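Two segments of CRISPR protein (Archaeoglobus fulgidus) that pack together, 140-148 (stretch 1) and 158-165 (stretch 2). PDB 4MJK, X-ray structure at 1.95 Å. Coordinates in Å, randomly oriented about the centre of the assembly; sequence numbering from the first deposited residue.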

# COMPACT_ATOMS: atom_id res chain seq x y z
N GLU A 140 -20.52 -21.85 -4.48
CA GLU A 140 -19.97 -22.29 -5.75
C GLU A 140 -18.48 -21.97 -5.81
O GLU A 140 -18.06 -20.85 -5.50
CB GLU A 140 -20.69 -21.62 -6.92
CG GLU A 140 -22.17 -21.98 -7.05
CD GLU A 140 -23.06 -21.19 -6.09
OE1 GLU A 140 -23.18 -21.59 -4.91
OE2 GLU A 140 -23.64 -20.17 -6.52
N GLU A 141 -17.68 -22.95 -6.21
CA GLU A 141 -16.25 -22.76 -6.32
C GLU A 141 -15.92 -21.61 -7.27
O GLU A 141 -15.02 -20.81 -7.02
CB GLU A 141 -15.59 -24.06 -6.78
CG GLU A 141 -14.09 -24.08 -6.65
CD GLU A 141 -13.51 -25.46 -6.92
OE1 GLU A 141 -14.30 -26.43 -7.01
OE2 GLU A 141 -12.27 -25.56 -7.05
N LYS A 142 -16.67 -21.52 -8.37
CA LYS A 142 -16.45 -20.47 -9.34
C LYS A 142 -16.57 -19.08 -8.72
O LYS A 142 -15.86 -18.16 -9.12
CB LYS A 142 -17.40 -20.60 -10.54
CG LYS A 142 -18.79 -20.01 -10.32
CD LYS A 142 -19.70 -20.27 -11.51
CE LYS A 142 -21.17 -20.01 -11.19
NZ LYS A 142 -21.50 -18.55 -11.02
N ILE A 143 -17.48 -18.93 -7.77
CA ILE A 143 -17.73 -17.63 -7.15
C ILE A 143 -16.51 -17.12 -6.39
O ILE A 143 -16.21 -15.93 -6.40
CB ILE A 143 -18.92 -17.67 -6.15
CG1 ILE A 143 -20.20 -18.17 -6.84
CG2 ILE A 143 -19.15 -16.29 -5.55
CD1 ILE A 143 -20.52 -17.45 -8.13
N LEU A 144 -15.82 -18.04 -5.72
CA LEU A 144 -14.62 -17.69 -4.97
C LEU A 144 -13.61 -17.00 -5.88
O LEU A 144 -12.94 -16.05 -5.46
CB LEU A 144 -14.01 -18.94 -4.31
CG LEU A 144 -14.85 -19.58 -3.19
CD1 LEU A 144 -14.25 -20.90 -2.70
CD2 LEU A 144 -15.03 -18.61 -2.02
N TRP A 145 -13.53 -17.43 -7.14
CA TRP A 145 -12.57 -16.83 -8.08
C TRP A 145 -12.86 -15.35 -8.37
O TRP A 145 -11.99 -14.64 -8.85
CB TRP A 145 -12.56 -17.59 -9.39
CG TRP A 145 -11.82 -18.88 -9.34
CD1 TRP A 145 -12.35 -20.13 -9.17
CD2 TRP A 145 -10.41 -19.07 -9.48
NE1 TRP A 145 -11.36 -21.08 -9.19
CE2 TRP A 145 -10.16 -20.45 -9.38
CE3 TRP A 145 -9.33 -18.19 -9.68
CZ2 TRP A 145 -8.87 -20.98 -9.48
CZ3 TRP A 145 -8.06 -18.73 -9.77
CH2 TRP A 145 -7.84 -20.11 -9.67
N LYS A 146 -14.08 -14.92 -8.06
CA LYS A 146 -14.58 -13.59 -8.44
C LYS A 146 -14.38 -12.51 -7.36
O LYS A 146 -14.94 -11.41 -7.45
CB LYS A 146 -16.05 -13.68 -8.82
CG LYS A 146 -16.33 -14.49 -10.09
CD LYS A 146 -17.82 -14.42 -10.44
CE LYS A 146 -18.14 -15.10 -11.76
NZ LYS A 146 -18.03 -16.58 -11.66
N ILE A 147 -13.60 -12.83 -6.34
CA ILE A 147 -13.33 -11.87 -5.28
C ILE A 147 -12.27 -10.88 -5.76
O ILE A 147 -11.16 -11.29 -6.11
CB ILE A 147 -12.87 -12.59 -4.02
CG1 ILE A 147 -14.02 -13.43 -3.44
CG2 ILE A 147 -12.34 -11.59 -2.98
CD1 ILE A 147 -13.59 -14.38 -2.33
N HIS A 148 -12.60 -9.58 -5.77
CA HIS A 148 -11.71 -8.53 -6.28
C HIS A 148 -11.32 -7.51 -5.22
O HIS A 148 -10.44 -6.67 -5.45
CB HIS A 148 -12.34 -7.77 -7.45
CG HIS A 148 -12.72 -8.65 -8.60
ND1 HIS A 148 -11.84 -9.54 -9.18
CD2 HIS A 148 -13.88 -8.78 -9.28
CE1 HIS A 148 -12.44 -10.18 -10.16
NE2 HIS A 148 -13.69 -9.74 -10.25
N ALA A 158 -6.52 -10.24 -6.34
CA ALA A 158 -6.85 -11.28 -7.32
C ALA A 158 -6.72 -12.66 -6.68
O ALA A 158 -5.69 -13.00 -6.09
CB ALA A 158 -5.93 -11.18 -8.55
N VAL A 159 -7.76 -13.48 -6.80
CA VAL A 159 -7.66 -14.87 -6.37
C VAL A 159 -6.83 -15.63 -7.40
O VAL A 159 -7.15 -15.61 -8.60
CB VAL A 159 -9.06 -15.51 -6.25
CG1 VAL A 159 -8.92 -16.99 -5.86
CG2 VAL A 159 -9.92 -14.75 -5.22
N VAL A 160 -5.78 -16.31 -6.94
CA VAL A 160 -4.88 -17.00 -7.86
C VAL A 160 -4.96 -18.52 -7.78
O VAL A 160 -4.39 -19.21 -8.61
CB VAL A 160 -3.39 -16.55 -7.72
CG1 VAL A 160 -3.24 -15.06 -8.07
CG2 VAL A 160 -2.85 -16.86 -6.32
N ASP A 161 -5.67 -19.04 -6.79
CA ASP A 161 -5.97 -20.47 -6.77
C ASP A 161 -7.08 -20.74 -5.79
O ASP A 161 -7.19 -20.06 -4.75
CB ASP A 161 -4.74 -21.32 -6.41
CG ASP A 161 -4.81 -22.75 -6.96
OD1 ASP A 161 -5.78 -23.11 -7.67
OD2 ASP A 161 -3.86 -23.52 -6.70
N VAL A 162 -7.94 -21.69 -6.15
CA VAL A 162 -9.00 -22.17 -5.30
C VAL A 162 -8.99 -23.68 -5.39
O VAL A 162 -8.88 -24.25 -6.48
CB VAL A 162 -10.39 -21.69 -5.76
CG1 VAL A 162 -11.47 -22.19 -4.80
CG2 VAL A 162 -10.45 -20.15 -5.89
N LYS A 163 -9.09 -24.35 -4.24
CA LYS A 163 -9.18 -25.80 -4.22
C LYS A 163 -10.25 -26.23 -3.24
O LYS A 163 -10.24 -25.84 -2.06
CB LYS A 163 -7.82 -26.40 -3.87
CG LYS A 163 -7.70 -27.90 -4.02
CD LYS A 163 -6.31 -28.38 -3.59
CE LYS A 163 -6.23 -29.91 -3.51
NZ LYS A 163 -6.49 -30.57 -4.82
N LYS A 164 -11.21 -27.02 -3.72
CA LYS A 164 -12.21 -27.63 -2.87
C LYS A 164 -11.65 -28.96 -2.37
O LYS A 164 -11.15 -29.77 -3.17
CB LYS A 164 -13.52 -27.84 -3.64
CG LYS A 164 -14.73 -28.17 -2.78
CD LYS A 164 -15.98 -28.33 -3.64
CE LYS A 164 -16.31 -27.03 -4.38
NZ LYS A 164 -17.44 -27.14 -5.36
N VAL A 165 -11.68 -29.19 -1.07
CA VAL A 165 -11.06 -30.38 -0.49
C VAL A 165 -11.99 -31.09 0.49
O VAL A 165 -12.83 -30.47 1.13
CB VAL A 165 -9.76 -30.04 0.27
CG1 VAL A 165 -8.68 -29.57 -0.70
CG2 VAL A 165 -10.02 -28.99 1.35
O HOH W 1 -10.23 -12.70 -8.19

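A short, weakly bonded helical segment, about 141-144, and the turn that follows it pack against the strand 158-165. No direct hydrogen bond joins the two stretches. Side-chain packing, one long salt bridge and one water do the work, and 520 Å² is buried in all.

V162 is central and buried. Its CA-CB bond points toward stretch 1, and with chi1 t its two methyls fill the space between L144, E141 and the W145 indole. V162 CG1 lies 3.7 Å from L144 CD1 and 3.7 Å from E141 CG. V162 CG2 sits over one face of the indole, 3.5 Å from the centroid of the W145 five-membered ring and 11° off its normal, a CH-pi contact.

The W145 CA-CB bond points sideways, but chi1 m and chi2 98° bring the ring to the strand. The ring spans several residues: W145 CZ3 is 3.5 Å from V159 O and W145 CH2 is 3.5 Å from D161 CA. A large flat side chain suits this place, since it covers backbone as well as methyls.

The L144 CA-CB bond points toward the strand, and the side chain is m,t and buried, as suits a branched apolar chain. V159, also chi1 t, turns a small branched chain to L144, I147 and W145. V159 CG2 is 3.3 Å from L144 O and 3.8 Å from I147 CB; V159 CG1 is 4.0 Å from W145 CE3. I147, m,t and buried, offers V159 CG2 an apolar surface.

At the other end, E141 is extended, with chi1 and chi2 both t. This carries its carboxylate out to K164, where E141 OE1 and K164 NZ form the long salt bridge at 3.6 Å. K164 is t,t,m,t; the bend at chi3 leaves K164 CE 3.4 Å from E141 OE1. Both residues are partly exposed, so their opposite charges pair where solvent still reaches them. E141 CG also packs on V162 CG1.

Water 1 bridges the backbones. It donates to W145 O and I147 O, both at 2.7 Å, and accepts from V159 N at 2.9 Å.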